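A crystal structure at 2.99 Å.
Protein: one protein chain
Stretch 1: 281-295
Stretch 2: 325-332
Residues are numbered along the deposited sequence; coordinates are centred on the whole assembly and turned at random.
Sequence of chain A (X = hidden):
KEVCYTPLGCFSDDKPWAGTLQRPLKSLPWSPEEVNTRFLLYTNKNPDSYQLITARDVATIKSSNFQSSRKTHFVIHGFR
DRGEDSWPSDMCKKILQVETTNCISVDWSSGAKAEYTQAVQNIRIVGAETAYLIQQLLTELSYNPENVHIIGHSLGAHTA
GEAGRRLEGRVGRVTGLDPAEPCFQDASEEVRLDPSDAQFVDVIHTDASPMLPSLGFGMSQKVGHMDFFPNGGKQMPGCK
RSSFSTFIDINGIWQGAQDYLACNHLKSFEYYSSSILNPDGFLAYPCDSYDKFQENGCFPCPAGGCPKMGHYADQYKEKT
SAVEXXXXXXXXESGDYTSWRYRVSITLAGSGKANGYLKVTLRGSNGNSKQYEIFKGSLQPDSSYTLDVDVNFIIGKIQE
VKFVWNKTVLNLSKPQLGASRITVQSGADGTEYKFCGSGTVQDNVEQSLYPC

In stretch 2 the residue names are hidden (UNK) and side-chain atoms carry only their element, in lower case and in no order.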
# COMPACT_ATOMS: atom_id res chain seq x y z
N GLY A 281 0.39 9.74 6.25
CA GLY A 281 0.61 8.62 7.13
C GLY A 281 1.57 7.60 6.58
O GLY A 281 2.03 6.70 7.32
N PHE A 282 1.86 7.72 5.28
CA PHE A 282 2.56 6.67 4.56
C PHE A 282 3.41 7.29 3.50
O PHE A 282 3.13 7.14 2.33
CB PHE A 282 1.60 5.70 3.89
CG PHE A 282 0.50 5.16 4.77
CD1 PHE A 282 0.56 3.89 5.28
CD2 PHE A 282 -0.64 5.90 5.04
CE1 PHE A 282 -0.50 3.38 6.05
CE2 PHE A 282 -1.71 5.37 5.83
CZ PHE A 282 -1.62 4.14 6.33
N LEU A 283 4.44 8.01 3.91
CA LEU A 283 5.30 8.66 2.94
C LEU A 283 6.34 7.71 2.40
O LEU A 283 7.14 7.19 3.13
CB LEU A 283 6.03 9.82 3.58
CG LEU A 283 5.28 11.11 4.01
CD1 LEU A 283 4.39 10.96 5.28
CD2 LEU A 283 6.33 12.17 4.23
N ALA A 284 6.35 7.48 1.11
CA ALA A 284 7.37 6.62 0.57
C ALA A 284 8.65 7.37 0.26
O ALA A 284 8.66 8.55 -0.06
CB ALA A 284 6.83 5.96 -0.66
N TYR A 285 9.76 6.66 0.34
CA TYR A 285 11.06 7.27 0.12
C TYR A 285 11.66 6.54 -1.04
O TYR A 285 11.50 5.34 -1.14
CB TYR A 285 11.99 7.10 1.34
CG TYR A 285 11.54 7.80 2.60
CD1 TYR A 285 10.39 7.41 3.22
CD2 TYR A 285 12.25 8.84 3.16
CE1 TYR A 285 9.94 8.00 4.32
CE2 TYR A 285 11.77 9.47 4.32
CZ TYR A 285 10.61 9.02 4.88
OH TYR A 285 10.03 9.50 6.02
N PRO A 286 12.37 7.21 -1.93
CA PRO A 286 12.88 6.51 -3.11
C PRO A 286 14.18 5.83 -2.71
O PRO A 286 14.77 6.35 -1.75
CB PRO A 286 13.08 7.63 -4.11
CG PRO A 286 12.41 8.87 -3.40
CD PRO A 286 12.71 8.64 -1.94
N CYS A 287 14.55 4.71 -3.34
CA CYS A 287 15.69 3.90 -2.93
C CYS A 287 15.89 2.73 -3.84
O CYS A 287 14.96 2.36 -4.52
CB CYS A 287 15.47 3.35 -1.54
SG CYS A 287 16.95 3.44 -0.50
N ASP A 288 17.08 2.14 -3.86
CA ASP A 288 17.40 1.05 -4.79
C ASP A 288 16.90 -0.25 -4.26
O ASP A 288 16.61 -1.14 -5.02
CB ASP A 288 18.91 0.85 -4.96
CG ASP A 288 19.65 2.14 -5.23
OD1 ASP A 288 19.34 2.77 -6.27
OD2 ASP A 288 20.54 2.61 -4.47
N SER A 289 16.88 -0.37 -2.94
CA SER A 289 16.52 -1.61 -2.29
C SER A 289 16.16 -1.33 -0.86
O SER A 289 16.64 -0.36 -0.26
CB SER A 289 17.68 -2.58 -2.30
OG SER A 289 18.74 -2.05 -1.54
N TYR A 290 15.34 -2.21 -0.30
CA TYR A 290 14.76 -1.97 1.03
C TYR A 290 15.83 -1.96 2.10
O TYR A 290 15.64 -1.39 3.20
CB TYR A 290 13.73 -3.04 1.33
CG TYR A 290 13.08 -2.98 2.68
CD1 TYR A 290 12.44 -1.84 3.10
CD2 TYR A 290 13.08 -4.08 3.53
CE1 TYR A 290 11.79 -1.78 4.36
CE2 TYR A 290 12.44 -4.04 4.78
CZ TYR A 290 11.80 -2.88 5.18
OH TYR A 290 11.16 -2.79 6.39
N ASP A 291 16.96 -2.62 1.79
CA ASP A 291 18.03 -2.76 2.76
C ASP A 291 18.69 -1.42 2.89
O ASP A 291 18.83 -0.91 4.00
CB ASP A 291 19.04 -3.85 2.37
CG ASP A 291 18.38 -5.20 2.17
OD1 ASP A 291 17.94 -5.46 1.01
OD2 ASP A 291 18.24 -6.05 3.10
N LYS A 292 19.05 -0.81 1.77
CA LYS A 292 19.60 0.53 1.76
C LYS A 292 18.69 1.44 2.54
O LYS A 292 19.13 2.30 3.25
CB LYS A 292 19.75 1.02 0.33
CG LYS A 292 20.42 2.37 0.21
CD LYS A 292 20.99 2.58 -1.22
CE LYS A 292 21.29 4.08 -1.54
NZ LYS A 292 21.12 4.35 -3.00
N PHE A 293 17.40 1.22 2.44
CA PHE A 293 16.45 2.02 3.22
C PHE A 293 16.54 1.74 4.73
O PHE A 293 16.44 2.65 5.58
CB PHE A 293 15.03 1.74 2.74
CG PHE A 293 14.00 2.41 3.54
CD1 PHE A 293 13.92 3.78 3.55
CD2 PHE A 293 13.14 1.70 4.33
CE1 PHE A 293 12.96 4.45 4.32
CE2 PHE A 293 12.13 2.37 5.11
CZ PHE A 293 12.05 3.74 5.09
N GLN A 294 16.69 0.46 5.04
CA GLN A 294 16.65 -0.08 6.40
C GLN A 294 17.95 0.22 7.16
O GLN A 294 17.95 0.40 8.39
CB GLN A 294 16.37 -1.60 6.35
CG GLN A 294 14.92 -2.01 6.48
CD GLN A 294 14.19 -1.30 7.60
OE1 GLN A 294 12.99 -1.36 7.70
NE2 GLN A 294 14.93 -0.58 8.43
N GLU A 295 19.04 0.29 6.39
CA GLU A 295 20.39 0.64 6.83
C GLU A 295 20.58 2.16 6.79
O GLU A 295 21.58 2.66 6.28
CB GLU A 295 21.41 0.04 5.89
CG GLU A 295 21.28 -1.45 5.73
CD GLU A 295 22.17 -2.02 4.64
OE1 GLU A 295 22.05 -1.62 3.46
OE2 GLU A 295 23.00 -2.89 4.98
N UNK A 325 9.45 3.31 -10.93
CA UNK A 325 9.96 4.15 -9.86
C UNK A 325 9.59 3.44 -8.57
O UNK A 325 8.41 3.19 -8.32
c UNK A 325 8.78 7.77 -10.96
n UNK A 325 9.41 8.75 -10.29
c UNK A 325 9.29 5.52 -9.84
o UNK A 325 7.67 7.92 -11.51
c UNK A 325 9.53 6.42 -11.05
N UNK A 326 10.59 3.12 -7.76
CA UNK A 326 10.30 2.38 -6.56
C UNK A 326 10.57 3.21 -5.33
O UNK A 326 11.50 4.03 -5.31
c UNK A 326 11.11 1.08 -6.47
o UNK A 326 12.47 1.41 -6.37
c UNK A 326 11.08 0.25 -7.75
N UNK A 327 9.72 2.96 -4.33
CA UNK A 327 9.80 3.59 -3.02
C UNK A 327 9.57 2.58 -1.84
O UNK A 327 8.91 1.54 -1.99
c UNK A 327 8.78 4.72 -2.91
c UNK A 327 9.20 6.90 -4.06
c UNK A 327 8.73 5.58 -4.11
c UNK A 327 8.15 5.86 -6.47
c UNK A 327 8.62 7.14 -6.40
c UNK A 327 8.21 5.07 -5.33
c UNK A 327 9.14 7.68 -5.19
N UNK A 328 10.12 2.95 -0.67
CA UNK A 328 10.11 2.13 0.53
C UNK A 328 9.69 2.91 1.71
O UNK A 328 9.68 4.06 1.70
c UNK A 328 12.70 -1.12 -2.36
c UNK A 328 13.23 0.14 -2.28
c UNK A 328 11.76 -1.52 -1.42
c UNK A 328 12.81 1.01 -1.25
c UNK A 328 11.35 -0.64 -0.37
c UNK A 328 11.48 1.55 0.78
c UNK A 328 11.90 0.62 -0.28
N UNK A 329 9.28 2.23 2.74
CA UNK A 329 8.78 2.88 3.93
C UNK A 329 8.40 1.79 4.96
O UNK A 329 8.47 0.59 4.65
c UNK A 329 5.05 3.74 3.40
c UNK A 329 7.60 3.76 3.56
c UNK A 329 6.54 2.57 1.66
c UNK A 329 6.39 2.97 3.10
N UNK A 330 7.98 2.20 6.16
CA UNK A 330 7.53 1.25 7.14
C UNK A 330 6.18 1.64 7.73
O UNK A 330 6.02 2.74 8.22
o UNK A 330 11.00 0.61 8.32
c UNK A 330 9.87 0.31 7.84
n UNK A 330 9.70 -0.67 6.95
c UNK A 330 8.59 1.08 8.28
N UNK A 331 5.21 0.74 7.72
CA UNK A 331 3.93 0.98 8.37
C UNK A 331 3.92 0.64 9.85
O UNK A 331 4.87 0.13 10.39
c UNK A 331 2.60 0.63 6.29
c UNK A 331 2.85 0.14 7.71
o UNK A 331 3.32 -1.22 7.63
N UNK A 332 2.79 0.91 10.47
CA UNK A 332 2.53 0.43 11.81
C UNK A 332 2.07 -1.02 11.82
O UNK A 332 1.77 -1.58 10.77

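Position 325 carries three carbons in an unbranched chain, the third bearing one oxygen and one nitrogen, and its side chain makes no contact with stretch 1. This terminal amide after two methylenes is Gln325; the assignment rests on atom count alone.

Position 326 has one carbon bearing one oxygen and one carbon, a branch at CB, and its oxygen approaches O of Cys287; this is Thr326. Its OG1 lies 3.2 Å from O of Cys287 and donates a weak hydrogen bond to it. The backbone adds a CA-H...O contact, CA of Pro286 to O of Thr326, at 3.6 Å.

At position 327 one carbon leads to a six-carbon ring with no heteroatom, and the side chain touches Ala284 and Pro286, hence Phe327. CB of Ala284 sits 3.2 Å from CB of Phe327, a tight approach, and CG of Pro286 is 3.8 Å from CD2 of Phe327.

Position 328 repeats the pattern, one carbon and a bare six-carbon ring, here touching Cys287, Tyr290 and Phe293, and is Phe328. Its side chain lies on the same side as that of Tyr285, and the residue has the largest area covered by stretch 1, 136 Å². N of Tyr290 lies over one face of the ring, 3.5 Å from CZ of Phe328, whereas CB of Cys287 meets the edge, 3.6 Å from CD1 of Phe328. CB of Phe328 in turn stands over the face of the Phe293 ring, 4.2 Å from its centroid.

Position 329 shows four carbons forked at the second, packed against Phe282 and Ala284, which gives Leu329. CD1 of Leu329 is 4.0 Å from CB of Phe282, and CD2 of Leu329 is 4.1 Å from CB of Ala284.

Position 330 has two carbons, the second carrying one oxygen and one nitrogen, and its end reaches OH of Tyr290: Asn330. The end of this side chain comes nearer to stretch 1 than its CB direction suggests, and ND2 of Asn330 donates a hydrogen bond to OH of Tyr290 at 2.6 Å (N-H...O angle 146°).

Position 331 again has one carbon bearing an oxygen and a carbon, the latter near the Phe282 ring, so it is Thr331; its CG2 meets the edge of that ring, 4.0 Å from CD1 of Phe282. Position 332 has no side-chain atoms and no contact with stretch 1, and is Gly332.

The contact combines backbone pairing with apolar packing. N of Tyr285 donates to O of Phe328 at 2.9 Å, and N of Phe328 to O of Tyr285 at 2.8 Å, fixing an antiparallel register. This places the Phe328 side chain against helix 290-294, whose Tyr290 and Phe293 help bury it.

Stretch 2 (325-332) QTFFLNTG
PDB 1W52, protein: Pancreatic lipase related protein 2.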